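PDB 7MIQ: glutathione S-transferase from Vibrio parahaemolyticus, which probably catalyses the transfer of glutathione to electrophilic compounds, as a Gtt2-class member of the glutathione S-transferase family. Local coordinates for residues Glu140-Leu145 and Pro187-Trp192; Thr147-Ser150 and Tyr154-Thr157; Pro53-Asp58 and Cys70-Glu75; Gly24-Val29 and Glu75-Asp80. One frame throughout, in Å; residues are numbered along the deposited sequence.

Contact 1. Residues Glu140-Leu145 and Pro187-Trp192; sequences EFLPTL and PNIARW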
loop_
_atom_site.group_PDB
_atom_site.type_symbol
_atom_site.label_atom_id
_atom_site.label_comp_id
_atom_site.label_asym_id
_atom_site.label_seq_id
_atom_site.Cartn_x
_atom_site.Cartn_y
_atom_site.Cartn_z
ATOM N N GLU A 140 -5.041 1.053 -18.855
ATOM C CA GLU A 140 -5.672 2.333 -18.548
ATOM C C GLU A 140 -4.785 3.211 -17.674
ATOM O O GLU A 140 -4.891 4.442 -17.728
ATOM C CB GLU A 140 -7.023 2.102 -17.872
ATOM C CG GLU A 140 -8.077 1.511 -18.795
ATOM C CD GLU A 140 -9.337 1.105 -18.059
ATOM O OE1 GLU A 140 -9.346 1.169 -16.811
ATOM O OE2 GLU A 140 -10.320 0.718 -18.726
ATOM N N PHE A 141 -3.909 2.612 -16.867
ATOM C CA PHE A 141 -3.042 3.417 -16.014
ATOM C C PHE A 141 -1.837 3.969 -16.770
ATOM O O PHE A 141 -1.310 5.020 -16.393
ATOM C CB PHE A 141 -2.580 2.599 -14.805
ATOM C CG PHE A 141 -1.573 3.312 -13.942
ATOM C CD1 PHE A 141 -1.894 4.513 -13.328
ATOM C CD2 PHE A 141 -0.311 2.778 -13.741
ATOM C CE1 PHE A 141 -0.971 5.174 -12.534
ATOM C CE2 PHE A 141 0.617 3.433 -12.943
ATOM C CZ PHE A 141 0.287 4.634 -12.342
ATOM N N LEU A 142 -1.396 3.292 -17.829
ATOM C CA LEU A 142 -0.190 3.726 -18.534
ATOM C C LEU A 142 -0.249 5.160 -19.053
ATOM O O LEU A 142 0.770 5.864 -18.933
ATOM C CB LEU A 142 0.121 2.757 -19.681
ATOM C CG LEU A 142 0.570 1.348 -19.305
ATOM C CD1 LEU A 142 0.654 0.483 -20.553
ATOM C CD2 LEU A 142 1.907 1.380 -18.576
ATOM N N PRO A 143 -1.348 5.650 -19.646
ATOM C CA PRO A 143 -1.374 7.074 -20.026
ATOM C C PRO A 143 -1.177 8.008 -18.847
ATOM O O PRO A 143 -0.495 9.032 -18.979
ATOM C CB PRO A 143 -2.765 7.245 -20.657
ATOM C CG PRO A 143 -3.142 5.893 -21.118
ATOM C CD PRO A 143 -2.546 4.937 -20.131
ATOM N N THR A 144 -1.761 7.679 -17.691
ATOM C CA THR A 144 -1.575 8.507 -16.503
ATOM C C THR A 144 -0.107 8.569 -16.100
ATOM O O THR A 144 0.402 9.635 -15.732
ATOM C CB THR A 144 -2.423 7.965 -15.350
ATOM O OG1 THR A 144 -3.798 7.928 -15.744
ATOM C CG2 THR A 144 -2.274 8.841 -14.116
ATOM N N LEU A 145 0.590 7.433 -16.163
ATOM C CA LEU A 145 2.011 7.421 -15.833
ATOM C C LEU A 145 2.827 8.186 -16.869
ATOM O O LEU A 145 3.763 8.914 -16.517
ATOM C CB LEU A 145 2.510 5.982 -15.718
ATOM C CG LEU A 145 3.965 5.807 -15.286
ATOM C CD1 LEU A 145 4.213 6.492 -13.949
ATOM C CD2 LEU A 145 4.315 4.318 -15.210
ATOM N N PRO A 187 6.314 7.531 -24.847
ATOM C CA PRO A 187 7.726 7.940 -24.912
ATOM C C PRO A 187 8.271 8.459 -23.598
ATOM O O PRO A 187 9.481 8.354 -23.361
ATOM C CB PRO A 187 7.729 9.042 -25.985
ATOM C CG PRO A 187 6.435 8.888 -26.722
ATOM C CD PRO A 187 5.458 8.329 -25.740
ATOM N N ASN A 188 7.422 9.031 -22.744
ATOM C CA ASN A 188 7.902 9.554 -21.471
ATOM C C ASN A 188 8.200 8.427 -20.490
ATOM O O ASN A 188 9.179 8.495 -19.740
ATOM C CB ASN A 188 6.880 10.536 -20.902
ATOM C CG ASN A 188 6.656 11.727 -21.823
ATOM O OD1 ASN A 188 5.578 11.897 -22.395
ATOM N ND2 ASN A 188 7.684 12.547 -21.982
ATOM N N ILE A 189 7.375 7.379 -20.482
ATOM C CA ILE A 189 7.749 6.169 -19.754
ATOM C C ILE A 189 9.052 5.609 -20.309
ATOM O O ILE A 189 9.941 5.198 -19.557
ATOM C CB ILE A 189 6.620 5.126 -19.815
ATOM C CG1 ILE A 189 5.322 5.696 -19.241
ATOM C CG2 ILE A 189 7.032 3.847 -19.079
ATOM C CD1 ILE A 189 4.146 4.725 -19.297
ATOM N N ALA A 190 9.189 5.601 -21.636
ATOM C CA ALA A 190 10.399 5.063 -22.247
ATOM C C ALA A 190 11.622 5.878 -21.842
ATOM O O ALA A 190 12.648 5.315 -21.442
ATOM C CB ALA A 190 10.241 5.024 -23.767
ATOM N N ARG A 191 11.525 7.209 -21.934
ATOM C CA ARG A 191 12.604 8.091 -21.486
ATOM C C ARG A 191 13.002 7.786 -20.049
ATOM O O ARG A 191 14.186 7.606 -19.738
ATOM C CB ARG A 191 12.162 9.554 -21.614
ATOM C CG ARG A 191 13.216 10.619 -21.272
ATOM C CD ARG A 191 13.338 10.924 -19.766
ATOM N NE ARG A 191 12.072 11.289 -19.138
ATOM C CZ ARG A 191 11.877 11.335 -17.827
ATOM N NH1 ARG A 191 12.843 11.035 -16.973
ATOM N NH2 ARG A 191 10.680 11.686 -17.358
ATOM N N TRP A 192 12.018 7.775 -19.150
ATOM C CA TRP A 192 12.285 7.507 -17.741
ATOM C C TRP A 192 12.867 6.112 -17.550
ATOM O O TRP A 192 13.831 5.931 -16.796
ATOM C CB TRP A 192 10.992 7.690 -16.941
ATOM C CG TRP A 192 10.951 7.004 -15.599
ATOM C CD1 TRP A 192 11.381 7.504 -14.403
ATOM C CD2 TRP A 192 10.422 5.700 -15.323
ATOM N NE1 TRP A 192 11.166 6.584 -13.401
ATOM C CE2 TRP A 192 10.577 5.469 -13.941
ATOM C CE3 TRP A 192 9.834 4.705 -16.113
ATOM C CZ2 TRP A 192 10.172 4.279 -13.333
ATOM C CZ3 TRP A 192 9.428 3.527 -15.508
ATOM C CH2 TRP A 192 9.597 3.325 -14.130
#
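Ile189 reaches from the first turn of one helix to another, and its terminal methyl CD1 settles between Leu142 and Leu145. Those two leucines are three residues apart, so they project from neighbouring positions on helix 127-151 and can receive a single side chain between them. CD1 of Ile189 lies 4.1 Å from Leu142 CD2 and, on the other leucine, 4.1 Å from Leu145 CD2. It also comes to 3.6 Å from the backbone O of Leu142, a packing contact and not a bond. Ile189 can probe so far because its chain is extended, with chi2 at 179°, while each leucine side chain crosses it at about a right angle. Leu145 adds its CG, 4.2 Å from Ile189 CG1, and so meets more of the isoleucine's length than Leu142 does. Branched aliphatic residues suit this buried meeting of apolar side chains, which has no hydrogen bond between the two segments. Beside it, Asp146 accepts a hydrogen bond from the backbone N of Ile189, tying the start of helix 187-196 to helix 127-151. Ile171 of helix 162-177 touches both Leu142 and Ile189, and Val182 of the short helix 182-185 does likewise, so four helices converge here.

Contact 2. Residues Thr147-Ser150 and Tyr154-Thr157; sequences TRLS and YIAT. Unlike the reference sequence in segment 147-150: Thr147 (reference Gln).
The guanidinium group of Arg148 meets Ile155 and Ala156 along its edge, with both of their carbonyl oxygens near its plane. NE gives the main bond, 2.8 Å to Ile155 O and almost straight at 169°; the acceptor lies only 2° out of the guanidinium plane. NH2 adds a weak bond of 3.0 Å to Ala156 O and a longer weak one to Ile155 O, while NH1 turns to a salt bridge with Glu151. The arginine leaves the helix with CG opposite the backbone N and then bends at chi2 (57°), which swings its edge toward the loop. A long side chain with several N-H groups suits this place, because carbonyls of a loop without regular structure need donors from elsewhere. Beside the polar grip, Leu149 CD2 rests 3.8 Å from the backbone C of Tyr154, and the same methyl is 4.0 Å from Ile155 CG1. Trp97 of helix 88-114 packs against Arg148, Ile155 and Ala156. The loop then enters helix 162-177, where Asp164 accepts from the backbone N of Ile155; Ser161 and Asp164 have the Ser-x-x-Asp spacing of the N-capping box known from the C-terminal domain of glutathione S-transferases.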
loop_
_atom_site.group_PDB
_atom_site.type_symbol
_atom_site.label_atom_id
_atom_site.label_comp_id
_atom_site.label_asym_id
_atom_site.label_seq_id
_atom_site.Cartn_x
_atom_site.Cartn_y
_atom_site.Cartn_z
ATOM N N THR A 147 1.840 10.699 -18.764
ATOM C CA THR A 147 1.620 12.133 -18.598
ATOM C C THR A 147 2.395 12.667 -17.401
ATOM O O THR A 147 2.982 13.755 -17.467
ATOM C CB THR A 147 0.126 12.429 -18.459
ATOM O OG1 THR A 147 -0.544 12.065 -19.673
ATOM C CG2 THR A 147 -0.107 13.910 -18.191
ATOM N N ARG A 148 2.431 11.904 -16.307
ATOM C CA ARG A 148 3.236 12.292 -15.155
ATOM C C ARG A 148 4.704 12.440 -15.537
ATOM O O ARG A 148 5.354 13.429 -15.179
ATOM C CB ARG A 148 3.067 11.267 -14.030
ATOM C CG ARG A 148 3.984 11.491 -12.839
ATOM C CD ARG A 148 3.798 12.878 -12.238
ATOM N NE ARG A 148 4.559 13.032 -11.003
ATOM C CZ ARG A 148 4.666 14.165 -10.324
ATOM N NH1 ARG A 148 4.085 15.279 -10.738
ATOM N NH2 ARG A 148 5.379 14.183 -9.201
ATOM N N LEU A 149 5.244 11.476 -16.281
ATOM C CA LEU A 149 6.657 11.530 -16.637
ATOM C C LEU A 149 6.958 12.536 -17.744
ATOM O O LEU A 149 8.135 12.748 -18.061
ATOM C CB LEU A 149 7.153 10.134 -17.026
ATOM C CG LEU A 149 7.185 9.181 -15.822
ATOM C CD1 LEU A 149 7.423 7.738 -16.246
ATOM C CD2 LEU A 149 8.244 9.631 -14.819
ATOM N N SER A 150 5.940 13.168 -18.330
ATOM C CA SER A 150 6.195 14.312 -19.197
ATOM C C SER A 150 6.371 15.602 -18.408
ATOM O O SER A 150 6.885 16.583 -18.954
ATOM C CB SER A 150 5.061 14.482 -20.213
ATOM O OG SER A 150 3.891 14.988 -19.598
ATOM N N TYR A 154 11.154 12.047 -12.411
ATOM C CA TYR A 154 10.874 10.764 -11.788
ATOM C C TYR A 154 9.405 10.728 -11.380
ATOM O O TYR A 154 8.681 11.717 -11.505
ATOM C CB TYR A 154 11.820 10.524 -10.605
ATOM C CG TYR A 154 13.270 10.453 -11.051
ATOM C CD1 TYR A 154 13.791 9.285 -11.589
ATOM C CD2 TYR A 154 14.106 11.564 -10.969
ATOM C CE1 TYR A 154 15.108 9.212 -12.013
ATOM C CE2 TYR A 154 15.427 11.502 -11.393
ATOM C CZ TYR A 154 15.920 10.321 -11.913
ATOM O OH TYR A 154 17.228 10.243 -12.336
ATOM N N ILE A 155 8.945 9.566 -10.911
ATOM C CA ILE A 155 7.505 9.375 -10.749
ATOM C C ILE A 155 6.964 10.238 -9.613
ATOM O O ILE A 155 6.017 11.013 -9.799
ATOM C CB ILE A 155 7.172 7.889 -10.534
ATOM C CG1 ILE A 155 7.555 7.075 -11.775
ATOM C CG2 ILE A 155 5.691 7.728 -10.244
ATOM C CD1 ILE A 155 7.298 5.583 -11.629
ATOM N N ALA A 156 7.546 10.113 -8.420
ATOM C CA ALA A 156 6.960 10.748 -7.241
ATOM C C ALA A 156 7.361 12.213 -7.121
ATOM O O ALA A 156 6.543 13.050 -6.720
ATOM C CB ALA A 156 7.372 9.991 -5.977
ATOM N N THR A 157 8.619 12.526 -7.426
ATOM C CA THR A 157 9.177 13.869 -7.285
ATOM C C THR A 157 10.137 14.103 -8.448
ATOM O O THR A 157 10.196 13.319 -9.401
ATOM C CB THR A 157 9.902 14.040 -5.941
ATOM O OG1 THR A 157 11.038 13.173 -5.905
ATOM C CG2 THR A 157 8.989 13.717 -4.757
#

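Contact 3. Residues Pro53-Asp58 and Cys70-Glu75; sequences PLLELD and CRYLDE
Leu57 and Tyr72 form the tight end of this contact, approaching from opposite directions, and both methyls of Leu57 come to the outer half of the ring from one side, the side on which Leu55 CD2 also lies. Leu57 CD2 is 3.5 Å from Tyr72 CE1, in an approach oblique to the ring, and the other methyl, CD1, is 3.5 Å from Tyr72 OH. The tyrosine is directed across by its first torsion (chi1 -172°), which sets CG opposite the backbone N and sends the ring from the helix toward the strand. Leu55, in strand 54-56 and two residues before Leu57, also points toward the helix; its CD2 touches the inner part of the ring, again obliquely, 3.9 Å from Tyr72 CD1, and the two side chains cross at about a right angle.

Here helix 66-76 covers the sheet in the beta-beta-alpha half of the thioredoxin fold: strands 54-56 and 62-64 are antiparallel neighbours, and the helix packs back over them. The cis peptide bond before Pro53, just ahead of the strand, is a hallmark of this fold.

Packing is looser toward the buried side, where Leu55 CD2 stands 4.2 Å from Leu73 CD2 and Met1 also touches Leu73. Leucines suit this interior, being apolar and long enough to meet from strand and helix. The tight end, by contrast, is partly exposed and faces the second subunit. Tyrosine is apt at this place, offering a broad apolar ring to the leucines. Leu89 of the second subunit packs on Leu57, Ala92 of that subunit packs on Tyr72, and Gln88 of the same neighbour hydrogen-bonds to the backbone O of Tyr72.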
loop_
_atom_site.group_PDB
_atom_site.type_symbol
_atom_site.label_atom_id
_atom_site.label_comp_id
_atom_site.label_asym_id
_atom_site.label_seq_id
_atom_site.Cartn_x
_atom_site.Cartn_y
_atom_site.Cartn_z
ATOM N N PRO A 53 10.067 -11.562 0.152
ATOM C CA PRO A 53 11.255 -11.558 1.017
ATOM C C PRO A 53 10.937 -11.450 2.506
ATOM O O PRO A 53 9.868 -10.972 2.891
ATOM C CB PRO A 53 12.019 -10.318 0.550
ATOM C CG PRO A 53 10.950 -9.399 0.072
ATOM C CD PRO A 53 9.916 -10.287 -0.573
ATOM N N LEU A 54 11.881 -11.896 3.330
ATOM C CA LEU A 54 11.739 -11.855 4.781
ATOM C C LEU A 54 13.064 -11.407 5.372
ATOM O O LEU A 54 14.098 -12.030 5.116
ATOM C CB LEU A 54 11.333 -13.224 5.339
ATOM C CG LEU A 54 11.063 -13.305 6.846
ATOM C CD1 LEU A 54 9.910 -12.389 7.240
ATOM C CD2 LEU A 54 10.775 -14.747 7.263
ATOM N N LEU A 55 13.036 -10.328 6.148
ATOM C CA LEU A 55 14.227 -9.806 6.808
ATOM C C LEU A 55 14.244 -10.270 8.258
ATOM O O LEU A 55 13.240 -10.145 8.964
ATOM C CB LEU A 55 14.262 -8.279 6.751
ATOM C CG LEU A 55 15.491 -7.646 7.404
ATOM C CD1 LEU A 55 16.736 -7.939 6.573
ATOM C CD2 LEU A 55 15.290 -6.154 7.583
ATOM N N GLU A 56 15.382 -10.802 8.698
ATOM C CA GLU A 56 15.543 -11.281 10.066
ATOM C C GLU A 56 16.629 -10.457 10.742
ATOM O O GLU A 56 17.776 -10.446 10.283
ATOM C CB GLU A 56 15.891 -12.771 10.091
ATOM C CG GLU A 56 15.866 -13.393 11.481
ATOM C CD GLU A 56 16.227 -14.868 11.465
ATOM O OE1 GLU A 56 17.248 -15.229 10.841
ATOM O OE2 GLU A 56 15.485 -15.667 12.072
ATOM N N LEU A 57 16.266 -9.762 11.815
ATOM C CA LEU A 57 17.200 -8.916 12.539
ATOM C C LEU A 57 18.105 -9.759 13.437
ATOM O O LEU A 57 17.856 -10.943 13.680
ATOM C CB LEU A 57 16.445 -7.882 13.376
ATOM C CG LEU A 57 15.402 -7.051 12.633
ATOM C CD1 LEU A 57 14.833 -5.964 13.535
ATOM C CD2 LEU A 57 16.001 -6.457 11.366
ATOM N N ASP A 58 19.162 -9.120 13.950
ATOM C CA ASP A 58 20.100 -9.819 14.823
ATOM C C ASP A 58 19.406 -10.450 16.023
ATOM O O ASP A 58 19.800 -11.536 16.462
ATOM C CB ASP A 58 21.199 -8.864 15.296
ATOM C CG ASP A 58 22.186 -8.522 14.198
ATOM O OD1 ASP A 58 22.354 -9.346 13.272
ATOM O OD2 ASP A 58 22.792 -7.432 14.260
ATOM N N CYS A 70 12.403 -2.436 3.080
ATOM C CA CYS A 70 13.172 -1.294 2.590
ATOM C C CYS A 70 13.161 -0.142 3.587
ATOM O O CYS A 70 14.175 0.546 3.760
ATOM C CB CYS A 70 12.628 -0.828 1.240
ATOM S SG CYS A 70 12.892 -1.994 -0.124
ATOM N N ARG A 71 12.020 0.099 4.244
ATOM C CA ARG A 71 11.964 1.184 5.218
ATOM C C ARG A 71 12.926 0.935 6.374
ATOM O O ARG A 71 13.613 1.858 6.830
ATOM C CB ARG A 71 10.535 1.374 5.733
ATOM C CG ARG A 71 10.395 2.575 6.670
ATOM C CD ARG A 71 8.954 2.854 7.097
ATOM N NE ARG A 71 8.070 3.112 5.967
ATOM C CZ ARG A 71 8.042 4.243 5.272
ATOM N NH1 ARG A 71 8.864 5.244 5.546
ATOM N NH2 ARG A 71 7.173 4.370 4.275
ATOM N N TYR A 72 13.003 -0.308 6.855
ATOM C CA TYR A 72 13.954 -0.621 7.919
ATOM C C TYR A 72 15.390 -0.468 7.430
ATOM O O TYR A 72 16.231 0.134 8.113
ATOM C CB TYR A 72 13.720 -2.038 8.451
ATOM C CG TYR A 72 14.555 -2.343 9.677
ATOM C CD1 TYR A 72 15.860 -2.821 9.559
ATOM C CD2 TYR A 72 14.049 -2.131 10.953
ATOM C CE1 TYR A 72 16.633 -3.086 10.682
ATOM C CE2 TYR A 72 14.810 -2.397 12.078
ATOM C CZ TYR A 72 16.100 -2.871 11.936
ATOM O OH TYR A 72 16.859 -3.128 13.054
ATOM N N LEU A 73 15.690 -1.013 6.248
ATOM C CA LEU A 73 17.048 -0.940 5.715
ATOM C C LEU A 73 17.477 0.494 5.450
ATOM O O LEU A 73 18.666 0.812 5.564
ATOM C CB LEU A 73 17.153 -1.757 4.429
ATOM C CG LEU A 73 16.949 -3.267 4.558
ATOM C CD1 LEU A 73 16.851 -3.908 3.171
ATOM C CD2 LEU A 73 18.067 -3.891 5.373
ATOM N N ASP A 74 16.532 1.364 5.079
ATOM C CA ASP A 74 16.864 2.770 4.860
ATOM C C ASP A 74 17.440 3.398 6.123
ATOM O O ASP A 74 18.385 4.192 6.058
ATOM C CB ASP A 74 15.621 3.531 4.393
ATOM C CG ASP A 74 15.940 4.940 3.908
ATOM O OD1 ASP A 74 16.950 5.116 3.199
ATOM O OD2 ASP A 74 15.164 5.869 4.214
ATOM N N GLU A 75 16.897 3.042 7.287
ATOM C CA GLU A 75 17.434 3.551 8.540
ATOM C C GLU A 75 18.631 2.751 9.027
ATOM O O GLU A 75 19.451 3.283 9.783
ATOM C CB GLU A 75 16.345 3.561 9.614
ATOM C CG GLU A 75 15.171 4.459 9.278
ATOM C CD GLU A 75 14.180 4.575 10.416
ATOM O OE1 GLU A 75 14.615 4.810 11.563
ATOM O OE2 GLU A 75 12.968 4.423 10.166
#

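Contact 4. Residues Gly24-Val29 and Glu75-Asp80; sequences GEVERV and EAFEND
The carboxamide nitrogen of Asn79 holds the backbone of Phe77, whose ring packs on Gly24. ND2 gives a hydrogen bond of 2.9 Å to Phe77 O, nearly straight at 174° and lying in the amide plane of Asn79. The same nitrogen also donates to Asp74 OD1, back on helix 66-76, while Asn79 OD1 accepts from the backbone N of Leu81. Asparagine, with a donor and an acceptor on one flat group, is well suited to stitching this turn together where the chain leaves the helix.

Phe77 is the first residue to depart from helical backbone angles, and its ring is the centre of the contact. Gly24 CA sits over one face, 3.7 Å from the ring centroid and 12° off the normal, a CH-pi contact. A side chain at this position would start toward the ring and run into it, so only a residue without CB lets the CA come this close. The backbone N of Glu25 lies over the ring too, and Glu25 O is 3.6 Å from Phe77 CZ; the side chain of Glu25 sets off away from Phe77, and the residue is exposed, as suits a charged group. At the ring's edge, Val26 CG2 is 3.9 Å from Phe77 CE2, in one of two modelled conformers of the valine. Leu19 of helix 10-22 and Met1 also touch both Phe77 and Val26, extending the apolar surroundings.

The residues from Gly24 to Val26 lead from helix 10-22 into strand 27-30, which pairs in parallel with strand 2-5. Phe77 thus fastens the end of helix 66-76 to the return arm of the beta-alpha-beta crossover that forms the first half of a thioredoxin-like domain.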
loop_
_atom_site.group_PDB
_atom_site.type_symbol
_atom_site.label_atom_id
_atom_site.label_comp_id
_atom_site.label_asym_id
_atom_site.label_seq_id
_atom_site.Cartn_x
_atom_site.Cartn_y
_atom_site.Cartn_z
ATOM N N GLY A 24 24.037 -0.767 1.118
ATOM C CA GLY A 24 24.008 -1.692 2.227
ATOM C C GLY A 24 24.313 -3.111 1.786
ATOM O O GLY A 24 24.193 -3.461 0.615
ATOM N N GLU A 25 24.716 -3.932 2.752
ATOM C CA GLU A 25 25.038 -5.332 2.499
ATOM C C GLU A 25 24.426 -6.182 3.601
ATOM O O GLU A 25 24.647 -5.915 4.786
ATOM C CB GLU A 25 26.551 -5.553 2.436
ATOM C CG GLU A 25 26.957 -6.990 2.152
ATOM C CD GLU A 25 28.459 -7.185 2.175
ATOM O OE1 GLU A 25 29.180 -6.213 2.486
ATOM O OE2 GLU A 25 28.920 -8.309 1.881
ATOM N N VAL A 26 23.681 -7.216 3.206
ATOM C CA VAL A 26 22.978 -8.103 4.129
ATOM C C VAL A 26 23.178 -9.541 3.668
ATOM O O VAL A 26 23.088 -9.832 2.471
ATOM C CB VAL A 26 21.471 -7.769 4.203
ATOM C CG1 VAL A 26 20.738 -8.774 5.080
ATOM C CG2 VAL A 26 21.256 -6.354 4.719
ATOM N N GLU A 27 23.438 -10.444 4.619
ATOM C CA GLU A 27 23.608 -11.849 4.277
ATOM C C GLU A 27 22.310 -12.403 3.705
ATOM O O GLU A 27 21.231 -12.196 4.266
ATOM C CB GLU A 27 24.027 -12.659 5.503
ATOM C CG GLU A 27 24.077 -14.160 5.239
ATOM C CD GLU A 27 24.443 -14.972 6.469
ATOM O OE1 GLU A 27 25.124 -14.430 7.363
ATOM O OE2 GLU A 27 24.047 -16.154 6.540
ATOM N N ARG A 28 22.415 -13.095 2.580
ATOM C CA ARG A 28 21.260 -13.673 1.909
ATOM C C ARG A 28 21.149 -15.151 2.247
ATOM O O ARG A 28 22.158 -15.853 2.349
ATOM C CB ARG A 28 21.362 -13.503 0.394
ATOM C CG ARG A 28 21.788 -12.117 -0.050
ATOM C CD ARG A 28 20.779 -11.068 0.369
ATOM N NE ARG A 28 21.137 -9.751 -0.143
ATOM C CZ ARG A 28 20.665 -9.233 -1.268
ATOM N NH1 ARG A 28 19.799 -9.889 -2.021
ATOM N NH2 ARG A 28 21.071 -8.025 -1.647
ATOM N N VAL A 29 19.918 -15.618 2.419
ATOM C CA VAL A 29 19.625 -17.036 2.594
ATOM C C VAL A 29 18.660 -17.440 1.490
ATOM O O VAL A 29 17.547 -16.909 1.410
ATOM C CB VAL A 29 19.029 -17.336 3.977
ATOM C CG1 VAL A 29 18.712 -18.816 4.103
ATOM C CG2 VAL A 29 19.972 -16.877 5.085
ATOM N N GLU A 75 16.897 3.042 7.287
ATOM C CA GLU A 75 17.434 3.551 8.540
ATOM C C GLU A 75 18.631 2.751 9.027
ATOM O O GLU A 75 19.451 3.283 9.783
ATOM C CB GLU A 75 16.345 3.561 9.614
ATOM C CG GLU A 75 15.171 4.459 9.278
ATOM C CD GLU A 75 14.180 4.575 10.416
ATOM O OE1 GLU A 75 14.615 4.810 11.563
ATOM O OE2 GLU A 75 12.968 4.423 10.166
ATOM N N ALA A 76 18.751 1.489 8.607
ATOM C CA ALA A 76 19.873 0.666 9.043
ATOM C C ALA A 76 21.175 1.079 8.369
ATOM O O ALA A 76 22.240 0.996 8.987
ATOM C CB ALA A 76 19.583 -0.809 8.769
ATOM N N PHE A 77 21.115 1.529 7.116
ATOM C CA PHE A 77 22.302 1.943 6.367
ATOM C C PHE A 77 22.154 3.418 6.016
ATOM O O PHE A 77 21.495 3.763 5.029
ATOM C CB PHE A 77 22.488 1.080 5.121
ATOM C CG PHE A 77 22.638 -0.377 5.426
ATOM C CD1 PHE A 77 23.849 -0.882 5.871
ATOM C CD2 PHE A 77 21.563 -1.239 5.294
ATOM C CE1 PHE A 77 23.989 -2.223 6.171
ATOM C CE2 PHE A 77 21.696 -2.584 5.587
ATOM C CZ PHE A 77 22.912 -3.076 6.027
ATOM N N GLU A 78 22.772 4.280 6.823
ATOM C CA GLU A 78 22.706 5.717 6.595
ATOM C C GLU A 78 23.158 6.059 5.181
ATOM O O GLU A 78 24.184 5.563 4.704
ATOM C CB GLU A 78 23.571 6.453 7.620
ATOM C CG GLU A 78 23.572 7.964 7.458
ATOM C CD GLU A 78 24.298 8.671 8.586
ATOM O OE1 GLU A 78 25.016 7.994 9.352
ATOM O OE2 GLU A 78 24.145 9.906 8.708
ATOM N N ASN A 79 22.377 6.901 4.508
ATOM C CA ASN A 79 22.624 7.258 3.120
ATOM C C ASN A 79 21.955 8.597 2.854
ATOM O O ASN A 79 21.097 9.041 3.621
ATOM C CB ASN A 79 22.088 6.189 2.165
ATOM C CG ASN A 79 20.572 6.138 2.151
ATOM O OD1 ASN A 79 19.926 6.821 1.358
ATOM N ND2 ASN A 79 19.995 5.341 3.044
ATOM N N ASP A 80 22.346 9.236 1.750
ATOM C CA ASP A 80 21.804 10.545 1.400
ATOM C C ASP A 80 20.925 10.502 0.152
ATOM O O ASP A 80 20.710 11.537 -0.487
ATOM C CB ASP A 80 22.933 11.563 1.223
ATOM C CG ASP A 80 23.724 11.345 -0.050
ATOM O OD1 ASP A 80 23.878 10.178 -0.468
ATOM O OD2 ASP A 80 24.190 12.348 -0.634
#

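Overall arrangement
The four contacts fall into two pairs, one in each domain of the transferase. Contacts 3 and 4 have centres 8 Å apart, share Glu75 and helix 66-76, and reach the same four-stranded sheet; contact 3 falls within the stretch of chain that contact 4 spans, ending on the shared Glu75. Together they bind both halves of the thioredoxin-like domain to one helix, which also touches the second subunit. Contacts 1 and 2 come later, centres 9 Å apart, on helix 127-151 of the all-helical domain; contact 2 lies between the two segments of contact 1, and Arg191 hydrogen-bonds to Leu149. Even the nearest atoms of the two pairs, in contacts 2 and 4, are about 11 Å apart, so each pair packs within its own domain.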